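Local coordinates for phenylurea hydrolase B (Mycobacterium brisbanense, PDB 4WHB), which hydrolyses phenylurea compounds such as diuron, probably by cleaving a non-peptide carbon-nitrogen bond at a zinc-dependent active site, at residues Q280-Y285 against A326-N331; F418-Q423 against I435-Q440; K188-R193 against E237-E242. One frame throughout, in Å; residues are numbered along the deposited sequence.

Contact 1: residues Q280-Y285 against A326-N331; sequences QEIPNY and ATNERN
In the TIM-barrel fold of this amidohydrolase, the loop that follows strand 270-272 runs past the first turns of helix 326-334, and N328 on the helix carries much of the meeting. Its CG stands anti to the backbone N (chi1 163°), which sends the amide across to the loop. At the root, N328 CB lies 3.9 Å from E281 CB, a plain carbon contact where the two backbones come closest. Further out, N328 OD1 accepts a weak hydrogen bond from the backbone N of I282, long at 3.4 Å but fairly straight (158° at the hydrogen). I282 crosses the amide at about a right angle, so that its CG1 sits 3.5 Å from N328 ND2. That nitrogen also has a weak bond to the backbone O of N275, so the amide is held, weakly, from both its ends. The N328 side chain is about 9 Å from that of H273, a residue seen to bind zinc in this protein although this chain carries no metal. One helical turn after N328, N331 meets N284, the centre of an inverse gamma turn: their amide planes stand 85° apart, with N284 OD1 3.7 Å from N331 ND2.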
ATOM      1  N   GLN C 280       8.426 -16.110  24.474  1.00 21.66           N
ATOM      2  CA  GLN C 280       9.102 -16.691  25.618  1.00 32.01           C
ATOM      3  C   GLN C 280       9.709 -18.042  25.232  1.00 11.63           C
ATOM      4  O   GLN C 280       9.235 -18.676  24.334  1.00 13.69           O
ATOM      5  CB  GLN C 280       8.093 -16.863  26.809  1.00 23.70           C
ATOM      6  CG  GLN C 280       7.142 -15.703  27.088  1.00  9.82           C
ATOM      7  CD  GLN C 280       6.085 -15.459  25.977  1.00 18.20           C
ATOM      8  OE1 GLN C 280       6.137 -16.040  24.874  1.00 22.18           O
ATOM      9  NE2 GLN C 280       5.144 -14.532  26.246  1.00 50.50           N
ATOM     10  N   GLU C 281      10.715 -18.461  25.971  1.00 16.59           N
ATOM     11  CA  GLU C 281      11.343 -19.755  25.778  1.00 24.92           C
ATOM     12  C   GLU C 281      10.335 -20.853  26.104  1.00 23.03           C
ATOM     13  O   GLU C 281       9.327 -20.592  26.789  1.00 22.43           O
ATOM     14  CB  GLU C 281      12.547 -19.859  26.707  1.00 29.38           C
ATOM     15  CG  GLU C 281      13.414 -18.596  26.733  1.00 20.84           C
ATOM     16  CD  GLU C 281      13.741 -18.159  28.165  1.00 26.65           C
ATOM     17  OE1 GLU C 281      13.918 -16.936  28.397  1.00 39.80           O
ATOM     18  OE2 GLU C 281      13.828 -19.029  29.078  1.00 19.27           O
ATOM     19  N   ILE C 282      10.576 -22.066  25.588  1.00 24.90           N
ATOM     20  CA  ILE C 282       9.657 -23.180  25.826  1.00 17.09           C
ATOM     21  C   ILE C 282       9.563 -23.335  27.326  1.00 16.65           C
ATOM     22  O   ILE C 282      10.561 -23.608  27.967  1.00 16.36           O
ATOM     23  CB  ILE C 282      10.113 -24.494  25.166  1.00 35.89           C
ATOM     24  CG1 ILE C 282      10.080 -24.362  23.645  1.00 24.37           C
ATOM     25  CG2 ILE C 282       9.220 -25.666  25.582  1.00 36.91           C
ATOM     26  CD1 ILE C 282      10.609 -25.577  22.911  1.00 36.95           C
ATOM     27  N   PRO C 283       8.353 -23.125  27.878  1.00  8.91           N
ATOM     28  CA  PRO C 283       8.133 -23.091  29.323  1.00 13.23           C
ATOM     29  C   PRO C 283       8.809 -24.273  29.972  1.00 28.44           C
ATOM     30  O   PRO C 283       8.811 -25.329  29.365  1.00 39.61           O
ATOM     31  CB  PRO C 283       6.619 -23.251  29.441  1.00 34.80           C
ATOM     32  CG  PRO C 283       6.158 -23.831  28.126  1.00 12.09           C
ATOM     33  CD  PRO C 283       7.094 -23.242  27.132  1.00  5.55           C
ATOM     34  N   ASN C 284       9.446 -24.111  31.109  1.00 40.04           N
ATOM     35  CA  ASN C 284      10.187 -25.235  31.593  1.00 48.60           C
ATOM     36  C   ASN C 284       9.212 -26.110  32.220  1.00 45.74           C
ATOM     37  O   ASN C 284       9.051 -26.085  33.434  1.00 43.01           O
ATOM     38  CB  ASN C 284      11.299 -24.901  32.559  1.00 66.53           C
ATOM     39  CG  ASN C 284      12.635 -25.081  31.901  1.00 66.60           C
ATOM     40  OD1 ASN C 284      12.754 -24.662  30.752  1.00 61.25           O
ATOM     41  ND2 ASN C 284      13.598 -25.788  32.538  1.00 62.46           N
ATOM     42  N   TYR C 285       8.522 -26.831  31.351  1.00 32.13           N
ATOM     43  CA  TYR C 285       7.417 -27.740  31.687  1.00 32.42           C
ATOM     44  C   TYR C 285       7.291 -28.727  30.534  1.00 34.16           C
ATOM     45  O   TYR C 285       7.463 -29.933  30.702  1.00 39.21           O
ATOM     46  CB  TYR C 285       6.121 -26.894  31.955  1.00 44.43           C
ATOM     47  CG  TYR C 285       4.758 -27.418  31.525  1.00 48.11           C
ATOM     48  CD1 TYR C 285       4.395 -28.745  31.745  1.00 60.88           C
ATOM     49  CD2 TYR C 285       3.813 -26.566  30.938  1.00 24.62           C
ATOM     50  CE1 TYR C 285       3.142 -29.225  31.371  1.00 62.83           C
ATOM     51  CE2 TYR C 285       2.578 -27.041  30.519  1.00 43.61           C
ATOM     52  CZ  TYR C 285       2.230 -28.363  30.760  1.00 60.86           C
ATOM     53  OH  TYR C 285       0.980 -28.828  30.376  1.00 57.43           O
ATOM     54  N   ALA C 326      17.580 -19.315  20.528  1.00 24.07           N
ATOM     55  CA  ALA C 326      18.693 -20.224  20.833  1.00 21.27           C
ATOM     56  C   ALA C 326      18.840 -20.494  22.354  1.00 22.46           C
ATOM     57  O   ALA C 326      19.170 -21.594  22.776  1.00 26.11           O
ATOM     58  CB  ALA C 326      19.970 -19.648  20.303  1.00 29.51           C
ATOM     59  N   THR C 327      18.552 -19.475  23.149  1.00 26.11           N
ATOM     60  CA  THR C 327      18.576 -19.534  24.591  1.00 41.05           C
ATOM     61  C   THR C 327      17.500 -20.492  25.099  1.00 30.30           C
ATOM     62  O   THR C 327      17.359 -20.737  26.297  1.00 40.05           O
ATOM     63  CB  THR C 327      18.383 -18.102  25.193  1.00 50.71           C
ATOM     64  OG1 THR C 327      17.002 -17.716  25.146  1.00 49.49           O
ATOM     65  CG2 THR C 327      19.221 -17.063  24.445  1.00 27.80           C
ATOM     66  N   ASN C 328      16.745 -21.003  24.140  1.00 29.68           N
ATOM     67  CA  ASN C 328      15.662 -21.954  24.329  1.00 30.04           C
ATOM     68  C   ASN C 328      16.016 -23.391  23.860  1.00 42.85           C
ATOM     69  O   ASN C 328      15.612 -24.381  24.495  1.00 40.16           O
ATOM     70  CB  ASN C 328      14.421 -21.411  23.597  1.00 32.79           C
ATOM     71  CG  ASN C 328      13.364 -22.450  23.353  1.00 28.52           C
ATOM     72  OD1 ASN C 328      13.290 -23.429  24.055  1.00 33.14           O
ATOM     73  ND2 ASN C 328      12.511 -22.207  22.374  1.00 20.62           N
ATOM     74  N   GLU C 329      16.745 -23.532  22.759  1.00 44.27           N
ATOM     75  CA  GLU C 329      17.098 -24.871  22.269  1.00 20.20           C
ATOM     76  C   GLU C 329      18.001 -25.621  23.236  1.00 20.70           C
ATOM     77  O   GLU C 329      17.733 -26.740  23.614  1.00 19.76           O
ATOM     78  CB  GLU C 329      17.787 -24.832  20.906  1.00 21.47           C
ATOM     79  CG  GLU C 329      17.487 -23.655  20.007  1.00 27.49           C
ATOM     80  CD  GLU C 329      18.327 -23.646  18.752  1.00 25.28           C
ATOM     81  OE1 GLU C 329      18.938 -24.640  18.450  1.00 32.62           O
ATOM     82  OE2 GLU C 329      18.410 -22.639  18.071  1.00 19.26           O
ATOM     83  N   ARG C 330      19.088 -24.994  23.646  1.00 20.56           N
ATOM     84  CA  ARG C 330      19.979 -25.597  24.642  1.00 21.95           C
ATOM     85  C   ARG C 330      19.258 -26.386  25.752  1.00 13.85           C
ATOM     86  O   ARG C 330      19.704 -27.455  26.151  1.00 14.61           O
ATOM     87  CB  ARG C 330      20.792 -24.497  25.336  1.00  4.68           C
ATOM     88  CG  ARG C 330      21.813 -23.849  24.460  1.00  4.97           C
ATOM     89  CD  ARG C 330      22.047 -22.454  24.934  1.00 12.61           C
ATOM     90  NE  ARG C 330      23.061 -21.803  24.134  1.00 12.22           N
ATOM     91  CZ  ARG C 330      23.021 -20.552  23.734  1.00 29.32           C
ATOM     92  NH1 ARG C 330      21.983 -19.789  24.040  1.00 30.01           N
ATOM     93  NH2 ARG C 330      24.029 -20.055  23.000  1.00 28.83           N
ATOM     94  N   ASN C 331      18.189 -25.833  26.270  1.00 17.44           N
ATOM     95  CA  ASN C 331      17.410 -26.532  27.269  1.00 31.57           C
ATOM     96  C   ASN C 331      17.021 -27.913  26.743  1.00 30.84           C
ATOM     97  O   ASN C 331      17.213 -28.898  27.440  1.00 30.65           O
ATOM     98  CB  ASN C 331      16.151 -25.748  27.678  1.00 33.50           C
ATOM     99  CG  ASN C 331      16.465 -24.344  28.156  1.00 26.57           C
ATOM    100  OD1 ASN C 331      17.629 -23.946  28.232  1.00 19.18           O
ATOM    101  ND2 ASN C 331      15.433 -23.597  28.479  1.00 16.86           N
TER

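Contact 2: residues F418-Q423 against I435-Q440; sequences FVLLDQ and ITEVFQ
I435 opens the second segment, its side chain lying against two residues of the facing strand, I435 CG2 3.4 Å from V419 CG1 and I435 CG1 3.6 Å from L421 CD2. At T436 the chain turns a corner, yet its backbone N still bonds to L420 O at 3.0 Å, from above the carbonyl plane. T436 OG1, in the crowded position between backbone N and carbonyl carbon, rests 3.5 Å from L420 CB and has a weak bond to R55 NE. Beyond the corner E437 O takes the N-H of L420 (2.8 Å) almost straight, at 174°. This antiparallel pairing is consistent with the small beta-sandwich that amidohydrolases build beside the barrel; strand 418-421 pairs on its other edge with strand 56-63, through V419 with V58 and L421 with W56. V438 returns to the face of I435, V419 and L421, where its CG2 approaches V419 CG1 and its side chain meets L103 of helix 91-104. F439 forms a hydrogen-bonded pair with F418, F439 N to F418 O and F418 N to F439 O both being 2.7 Å. Its CB makes a CH-pi contact over the F418 ring, 3.5 Å from the centroid and 17° off the normal. The two rings are nearly parallel (2°) but slid apart, and I6 and I4 of strand 4-7 touch F418 and F439 respectively.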
ATOM      1  N   PHE C 418      27.099 -42.489   1.220  1.00 16.61           N
ATOM      2  CA  PHE C 418      28.141 -42.005   2.078  1.00 21.19           C
ATOM      3  C   PHE C 418      28.932 -40.866   1.477  1.00 23.16           C
ATOM      4  O   PHE C 418      28.880 -40.604   0.277  1.00 19.72           O
ATOM      5  CB  PHE C 418      29.073 -43.149   2.513  1.00 28.57           C
ATOM      6  CG  PHE C 418      29.919 -43.730   1.427  1.00 30.42           C
ATOM      7  CD1 PHE C 418      31.077 -43.110   1.024  1.00 21.51           C
ATOM      8  CD2 PHE C 418      29.574 -44.935   0.855  1.00 29.06           C
ATOM      9  CE1 PHE C 418      31.870 -43.672   0.048  1.00 21.82           C
ATOM     10  CE2 PHE C 418      30.369 -45.513  -0.132  1.00 33.38           C
ATOM     11  CZ  PHE C 418      31.521 -44.865  -0.550  1.00 34.28           C
ATOM     12  N   VAL C 419      29.656 -40.186   2.358  1.00 14.61           N
ATOM     13  CA  VAL C 419      30.451 -39.053   1.990  1.00 15.78           C
ATOM     14  C   VAL C 419      31.858 -39.282   2.542  1.00 16.21           C
ATOM     15  O   VAL C 419      32.010 -39.759   3.700  1.00 12.15           O
ATOM     16  CB  VAL C 419      29.870 -37.798   2.603  1.00 26.59           C
ATOM     17  CG1 VAL C 419      30.615 -36.586   2.075  1.00 32.15           C
ATOM     18  CG2 VAL C 419      28.369 -37.686   2.303  1.00 28.31           C
ATOM     19  N   LEU C 420      32.880 -38.999   1.724  1.00  9.96           N
ATOM     20  CA  LEU C 420      34.240 -39.099   2.194  1.00 17.44           C
ATOM     21  C   LEU C 420      34.803 -37.713   2.490  1.00 21.40           C
ATOM     22  O   LEU C 420      34.713 -36.818   1.640  1.00 21.52           O
ATOM     23  CB  LEU C 420      35.106 -39.783   1.146  1.00 27.65           C
ATOM     24  CG  LEU C 420      35.159 -41.318   1.111  1.00 26.92           C
ATOM     25  CD1 LEU C 420      34.565 -41.736  -0.226  1.00 45.84           C
ATOM     26  CD2 LEU C 420      36.611 -41.807   1.208  1.00 41.78           C
ATOM     27  N   LEU C 421      35.390 -37.513   3.658  1.00 19.72           N
ATOM     28  CA  LEU C 421      35.924 -36.174   3.993  1.00 21.11           C
ATOM     29  C   LEU C 421      37.438 -36.093   3.829  1.00 26.43           C
ATOM     30  O   LEU C 421      38.096 -37.086   3.593  1.00 38.32           O
ATOM     31  CB  LEU C 421      35.544 -35.780   5.430  1.00 19.04           C
ATOM     32  CG  LEU C 421      34.065 -35.765   5.742  1.00  8.39           C
ATOM     33  CD1 LEU C 421      33.871 -35.429   7.183  1.00 11.67           C
ATOM     34  CD2 LEU C 421      33.361 -34.753   4.848  1.00 10.44           C
ATOM     35  N   ASP C 422      37.979 -34.894   3.969  1.00 36.54           N
ATOM     36  CA  ASP C 422      39.444 -34.672   3.849  1.00 35.58           C
ATOM     37  C   ASP C 422      40.159 -34.559   5.199  1.00 31.73           C
ATOM     38  O   ASP C 422      41.364 -34.670   5.259  1.00 23.35           O
ATOM     39  CB  ASP C 422      39.708 -33.344   3.092  1.00 25.93           C
ATOM     40  CG  ASP C 422      40.912 -33.379   2.254  1.00 22.57           C
ATOM     41  OD1 ASP C 422      41.730 -34.282   2.451  1.00 42.32           O
ATOM     42  OD2 ASP C 422      41.028 -32.508   1.372  1.00 23.81           O
ATOM     43  N   GLN C 423      39.409 -34.333   6.271  1.00 49.91           N
ATOM     44  CA  GLN C 423      39.987 -33.906   7.524  1.00 40.79           C
ATOM     45  C   GLN C 423      39.093 -34.286   8.731  1.00 26.95           C
ATOM     46  O   GLN C 423      37.917 -34.586   8.565  1.00 16.95           O
ATOM     47  CB  GLN C 423      40.234 -32.393   7.453  1.00 24.24           C
ATOM     48  CG  GLN C 423      41.626 -32.050   6.937  1.00 47.81           C
ATOM     49  CD  GLN C 423      41.680 -30.788   6.123  1.00 46.38           C
ATOM     50  OE1 GLN C 423      42.000 -30.854   4.934  1.00 41.64           O
ATOM     51  NE2 GLN C 423      41.355 -29.635   6.743  1.00 27.17           N
ATOM     52  N   ILE C 435      35.115 -32.669   0.895  1.00 16.43           N
ATOM     53  CA  ILE C 435      34.568 -33.950   0.479  1.00 29.15           C
ATOM     54  C   ILE C 435      35.219 -34.407  -0.804  1.00 32.97           C
ATOM     55  O   ILE C 435      35.024 -33.766  -1.857  1.00 40.29           O
ATOM     56  CB  ILE C 435      33.052 -33.832   0.254  1.00 27.30           C
ATOM     57  CG1 ILE C 435      32.346 -33.578   1.588  1.00 39.35           C
ATOM     58  CG2 ILE C 435      32.500 -35.090  -0.390  1.00 19.76           C
ATOM     59  CD1 ILE C 435      30.864 -33.196   1.492  1.00 19.19           C
ATOM     60  N   THR C 436      35.958 -35.511  -0.734  1.00 18.68           N
ATOM     61  CA  THR C 436      36.598 -36.049  -1.932  1.00 28.55           C
ATOM     62  C   THR C 436      35.644 -36.857  -2.788  1.00 28.73           C
ATOM     63  O   THR C 436      35.815 -36.920  -4.004  1.00 30.40           O
ATOM     64  CB  THR C 436      37.828 -36.894  -1.578  1.00 32.96           C
ATOM     65  OG1 THR C 436      37.459 -37.925  -0.633  1.00 22.54           O
ATOM     66  CG2 THR C 436      38.906 -35.942  -1.019  1.00 44.29           C
ATOM     67  N   GLU C 437      34.640 -37.468  -2.168  1.00 32.04           N
ATOM     68  CA  GLU C 437      33.613 -38.190  -2.931  1.00 27.04           C
ATOM     69  C   GLU C 437      32.302 -38.292  -2.194  1.00 11.76           C
ATOM     70  O   GLU C 437      32.285 -38.362  -0.953  1.00 12.44           O
ATOM     71  CB  GLU C 437      34.108 -39.611  -3.297  1.00 49.46           C
ATOM     72  CG  GLU C 437      34.386 -39.788  -4.782  1.00 44.44           C
ATOM     73  CD  GLU C 437      35.472 -40.818  -5.045  1.00 51.26           C
ATOM     74  OE1 GLU C 437      36.290 -41.065  -4.119  1.00 38.20           O
ATOM     75  OE2 GLU C 437      35.527 -41.375  -6.183  1.00 73.92           O
ATOM     76  N   VAL C 438      31.211 -38.301  -2.959  1.00  9.29           N
ATOM     77  CA  VAL C 438      29.910 -38.623  -2.417  1.00 18.44           C
ATOM     78  C   VAL C 438      29.321 -39.838  -3.131  1.00 18.25           C
ATOM     79  O   VAL C 438      29.068 -39.780  -4.318  1.00 12.18           O
ATOM     80  CB  VAL C 438      28.957 -37.449  -2.533  1.00 14.12           C
ATOM     81  CG1 VAL C 438      27.585 -37.825  -1.965  1.00 30.42           C
ATOM     82  CG2 VAL C 438      29.471 -36.254  -1.756  1.00 18.47           C
ATOM     83  N   PHE C 439      29.114 -40.935  -2.407  1.00 18.12           N
ATOM     84  CA  PHE C 439      28.488 -42.113  -2.982  1.00 26.04           C
ATOM     85  C   PHE C 439      27.029 -42.220  -2.551  1.00 36.43           C
ATOM     86  O   PHE C 439      26.683 -41.907  -1.396  1.00 21.16           O
ATOM     87  CB  PHE C 439      29.241 -43.375  -2.581  1.00 27.25           C
ATOM     88  CG  PHE C 439      30.295 -43.808  -3.584  1.00 44.85           C
ATOM     89  CD1 PHE C 439      31.425 -43.039  -3.809  1.00 30.47           C
ATOM     90  CD2 PHE C 439      30.136 -44.989  -4.301  1.00 43.27           C
ATOM     91  CE1 PHE C 439      32.382 -43.416  -4.710  1.00 35.50           C
ATOM     92  CE2 PHE C 439      31.084 -45.375  -5.212  1.00 31.50           C
ATOM     93  CZ  PHE C 439      32.209 -44.585  -5.417  1.00 36.51           C
ATOM     94  N   GLN C 440      26.161 -42.624  -3.478  1.00 34.41           N
ATOM     95  CA  GLN C 440      24.730 -42.727  -3.196  1.00 37.73           C
ATOM     96  C   GLN C 440      24.164 -43.990  -3.795  1.00 26.31           C
ATOM     97  O   GLN C 440      24.483 -44.323  -4.927  1.00 34.42           O
ATOM     98  CB  GLN C 440      23.984 -41.506  -3.743  1.00 37.48           C
ATOM     99  CG  GLN C 440      22.662 -41.216  -3.035  1.00 21.18           C
ATOM    100  CD  GLN C 440      21.715 -40.426  -3.928  1.00 15.32           C
ATOM    101  OE1 GLN C 440      21.435 -39.243  -3.690  1.00 15.64           O
ATOM    102  NE2 GLN C 440      21.220 -41.087  -4.979  1.00 25.84           N
TER

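Contact 3: residues K188-R193 against E237-E242; sequences KEVRAR and EVMVEE
R191 and the pair E241 and E242 face one another across two helices, and the orientation of their flat groups defines the contact. R191 leaves its helix with CG anti to the backbone N, then bends at chi2 and chi3, so the guanidinium curls over the neighbouring helix. NH1 is gripped by two carboxylates. E241 OE1 binds it at 2.7 Å through the anti lone pair, and this carboxylate lies nearly flat with the guanidinium, the planes 21° apart. The E242 chain, bent at chi2, crosses that of R191 at about a right angle; its carboxylate plane is also turned 83° from the guanidinium, and OE1 offers its syn lone pair to NH1 at 3.1 Å. Both oxygens lie near the guanidinium plane at its edge, so the two salt bridges together limit rotation of the group. The shared positive charge would be expected to ease repulsion between the adjacent acids.

Helices 187-198 and 233-246 precede strands 205-208 and 250-253, neighbouring parallel strands of the TIM barrel, and are thus successive helices of its outer layer. Their segments run roughly parallel, at 28°, with axes 9.4 Å apart at closest approach. R191 and V238 are the nearest pair by backbone, CA to CA 6.1 Å, and V238 CG1 packs against R191 CB at 3.8 Å, at the root of the side chain whose tip makes the salt bridges. On the inner side the extended M239 chain crosses V190 at about a right angle, M239 CG lying 4.2 Å from V190 CG1. M239 also touches I207 of strand 205-208, while V190 meets L185 of the preceding loop. Within helix 187-198 a separate salt bridge joins R193 NH2 to E189 OE2 at 2.9 Å.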
ATOM      1  N   LYS C 188     -15.925 -32.982   8.797  1.00 32.91           N
ATOM      2  CA  LYS C 188     -16.536 -33.975   7.915  1.00 41.62           C
ATOM      3  C   LYS C 188     -15.896 -33.908   6.528  1.00 55.31           C
ATOM      4  O   LYS C 188     -15.257 -34.865   6.041  1.00 38.73           O
ATOM      5  CB  LYS C 188     -18.049 -33.722   7.799  1.00 23.28           C
ATOM      6  CG  LYS C 188     -18.803 -33.751   9.117  1.00 38.43           C
ATOM      7  CD  LYS C 188     -18.632 -35.059   9.902  1.00 29.74           C
ATOM      8  CE  LYS C 188     -17.674 -34.891  11.093  1.00 45.63           C
ATOM      9  NZ  LYS C 188     -16.858 -36.115  11.326  1.00 34.36           N
ATOM     10  N   GLU C 189     -16.040 -32.729   5.929  1.00 50.68           N
ATOM     11  CA  GLU C 189     -15.437 -32.441   4.653  1.00 37.54           C
ATOM     12  C   GLU C 189     -13.925 -32.352   4.764  1.00 28.05           C
ATOM     13  O   GLU C 189     -13.230 -32.655   3.806  1.00 35.20           O
ATOM     14  CB  GLU C 189     -15.994 -31.125   4.118  1.00 48.64           C
ATOM     15  CG  GLU C 189     -17.527 -30.999   4.190  1.00 50.16           C
ATOM     16  CD  GLU C 189     -17.985 -29.706   3.601  1.00 35.67           C
ATOM     17  OE1 GLU C 189     -18.478 -28.836   4.348  1.00 31.06           O
ATOM     18  OE2 GLU C 189     -17.795 -29.552   2.374  1.00 38.74           O
ATOM     19  N   VAL C 190     -13.392 -31.926   5.905  1.00 38.15           N
ATOM     20  CA  VAL C 190     -11.935 -31.922   6.068  1.00 34.71           C
ATOM     21  C   VAL C 190     -11.469 -33.381   5.908  1.00 30.42           C
ATOM     22  O   VAL C 190     -10.677 -33.711   5.005  1.00 33.37           O
ATOM     23  CB  VAL C 190     -11.482 -31.401   7.435  1.00 45.01           C
ATOM     24  CG1 VAL C 190      -9.961 -31.323   7.475  1.00 34.29           C
ATOM     25  CG2 VAL C 190     -12.048 -30.030   7.726  1.00 34.78           C
ATOM     26  N   ARG C 191     -12.032 -34.259   6.741  1.00 28.68           N
ATOM     27  CA  ARG C 191     -11.736 -35.692   6.716  1.00 41.28           C
ATOM     28  C   ARG C 191     -11.752 -36.215   5.296  1.00 38.91           C
ATOM     29  O   ARG C 191     -10.819 -36.924   4.890  1.00 25.82           O
ATOM     30  CB  ARG C 191     -12.763 -36.446   7.563  1.00 24.59           C
ATOM     31  CG  ARG C 191     -12.722 -37.960   7.449  1.00 18.57           C
ATOM     32  CD  ARG C 191     -11.997 -38.549   8.636  1.00 17.73           C
ATOM     33  NE  ARG C 191     -12.829 -38.736   9.813  1.00 18.79           N
ATOM     34  CZ  ARG C 191     -12.434 -39.356  10.926  1.00 27.31           C
ATOM     35  NH1 ARG C 191     -11.210 -39.859  11.044  1.00 20.70           N
ATOM     36  NH2 ARG C 191     -13.285 -39.475  11.933  1.00 29.05           N
ATOM     37  N   ALA C 192     -12.808 -35.822   4.559  1.00 28.37           N
ATOM     38  CA  ALA C 192     -12.953 -36.108   3.135  1.00 22.88           C
ATOM     39  C   ALA C 192     -11.745 -35.693   2.363  1.00 25.48           C
ATOM     40  O   ALA C 192     -11.116 -36.535   1.724  1.00 30.42           O
ATOM     41  CB  ALA C 192     -14.181 -35.413   2.562  1.00 12.74           C
ATOM     42  N   ARG C 193     -11.356 -34.437   2.455  1.00 22.97           N
ATOM     43  CA  ARG C 193     -10.340 -33.909   1.571  1.00 25.76           C
ATOM     44  C   ARG C 193      -8.945 -34.131   2.001  1.00 27.99           C
ATOM     45  O   ARG C 193      -8.039 -33.900   1.244  1.00 31.51           O
ATOM     46  CB  ARG C 193     -10.503 -32.437   1.408  1.00 16.97           C
ATOM     47  CG  ARG C 193     -11.716 -32.019   0.648  1.00 12.07           C
ATOM     48  CD  ARG C 193     -11.844 -30.524   0.766  1.00 25.36           C
ATOM     49  NE  ARG C 193     -13.211 -30.027   0.728  1.00 55.37           N
ATOM     50  CZ  ARG C 193     -13.806 -29.430   1.737  1.00 28.56           C
ATOM     51  NH1 ARG C 193     -13.178 -29.271   2.867  1.00 18.58           N
ATOM     52  NH2 ARG C 193     -15.031 -29.025   1.599  1.00  6.72           N
ATOM     53  N   GLU C 237      -7.081 -33.782  15.193  1.00 18.26           N
ATOM     54  CA  GLU C 237      -6.941 -35.262  15.189  1.00 38.08           C
ATOM     55  C   GLU C 237      -7.516 -35.843  13.929  1.00 33.40           C
ATOM     56  O   GLU C 237      -7.036 -36.867  13.423  1.00 22.17           O
ATOM     57  CB  GLU C 237      -7.652 -35.931  16.376  1.00 40.33           C
ATOM     58  CG  GLU C 237      -6.744 -36.290  17.552  1.00 37.41           C
ATOM     59  CD  GLU C 237      -6.616 -35.158  18.544  1.00 40.22           C
ATOM     60  OE1 GLU C 237      -6.949 -34.018  18.150  1.00 39.99           O
ATOM     61  OE2 GLU C 237      -6.206 -35.420  19.714  1.00 48.58           O
ATOM     62  N   VAL C 238      -8.543 -35.173  13.398  1.00 25.97           N
ATOM     63  CA  VAL C 238      -9.244 -35.680  12.236  1.00 19.09           C
ATOM     64  C   VAL C 238      -8.282 -35.798  11.078  1.00 21.84           C
ATOM     65  O   VAL C 238      -8.548 -36.505  10.144  1.00 36.95           O
ATOM     66  CB  VAL C 238     -10.441 -34.772  11.902  1.00 22.78           C
ATOM     67  CG1 VAL C 238     -10.868 -34.876  10.427  1.00 18.59           C
ATOM     68  CG2 VAL C 238     -11.597 -35.091  12.821  1.00 24.14           C
ATOM     69  N   MET C 239      -7.172 -35.082  11.138  1.00 27.51           N
ATOM     70  CA  MET C 239      -6.123 -35.248  10.131  1.00 37.30           C
ATOM     71  C   MET C 239      -4.998 -36.150  10.604  1.00 29.17           C
ATOM     72  O   MET C 239      -4.315 -36.766   9.774  1.00 38.53           O
ATOM     73  CB  MET C 239      -5.581 -33.897   9.727  1.00 29.43           C
ATOM     74  CG  MET C 239      -6.681 -32.909   9.517  1.00 26.46           C
ATOM     75  SD  MET C 239      -6.044 -31.270   9.656  1.00 32.01           S
ATOM     76  CE  MET C 239      -7.331 -30.393   8.729  1.00 13.77           C
ATOM     77  N   VAL C 240      -4.817 -36.230  11.922  1.00 12.66           N
ATOM     78  CA  VAL C 240      -3.874 -37.184  12.483  1.00 19.95           C
ATOM     79  C   VAL C 240      -4.359 -38.629  12.323  1.00 47.53           C
ATOM     80  O   VAL C 240      -3.532 -39.536  12.110  1.00 37.17           O
ATOM     81  CB  VAL C 240      -3.572 -36.887  13.940  1.00 15.14           C
ATOM     82  CG1 VAL C 240      -2.835 -38.044  14.615  1.00 16.38           C
ATOM     83  CG2 VAL C 240      -2.759 -35.595  14.038  1.00 25.16           C
ATOM     84  N   GLU C 241      -5.676 -38.845  12.406  1.00 43.08           N
ATOM     85  CA  GLU C 241      -6.239 -40.194  12.214  1.00 31.68           C
ATOM     86  C   GLU C 241      -5.975 -40.708  10.828  1.00 43.35           C
ATOM     87  O   GLU C 241      -5.686 -41.869  10.633  1.00 28.27           O
ATOM     88  CB  GLU C 241      -7.746 -40.198  12.497  1.00 16.41           C
ATOM     89  CG  GLU C 241      -8.105 -40.957  13.763  1.00 22.65           C
ATOM     90  CD  GLU C 241      -9.427 -40.550  14.377  1.00 17.13           C
ATOM     91  OE1 GLU C 241     -10.382 -40.240  13.603  1.00 25.34           O
ATOM     92  OE2 GLU C 241      -9.486 -40.575  15.630  1.00  4.77           O
ATOM     93  N   GLU C 242      -6.231 -39.831   9.904  1.00 46.48           N
ATOM     94  CA  GLU C 242      -6.007 -40.042   8.489  1.00 45.18           C
ATOM     95  C   GLU C 242      -4.553 -40.298   8.156  1.00 47.07           C
ATOM     96  O   GLU C 242      -4.234 -41.169   7.391  1.00 25.82           O
ATOM     97  CB  GLU C 242      -6.491 -38.813   7.734  1.00 47.03           C
ATOM     98  CG  GLU C 242      -7.779 -39.010   6.992  1.00 50.76           C
ATOM     99  CD  GLU C 242      -8.851 -39.578   7.832  1.00 57.37           C
ATOM    100  OE1 GLU C 242      -9.096 -38.994   8.914  1.00 53.60           O
ATOM    101  OE2 GLU C 242      -9.427 -40.590   7.378  1.00 57.44           O
TER

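Burial and chemistry change together across the three contacts. Contact 2 is the buried one, and backbone bonds between strands dominate it, with aromatic and aliphatic packing on the two faces. Contacts 1 and 3 are only partly buried and use polar side chains: a weak amide bond in contact 1, a charged network beside an apolar patch in contact 3. Contact 3 joins two barrel helices, whereas contact 1 sets a loop against a helix and is the one close to a zinc-binding histidine. None shares an element with another. Contacts 2 and 3 lie on opposite sides of the chain's centre, their centres about 44 Å apart; even contacts 1 and 3 keep about 14 Å between nearest atoms.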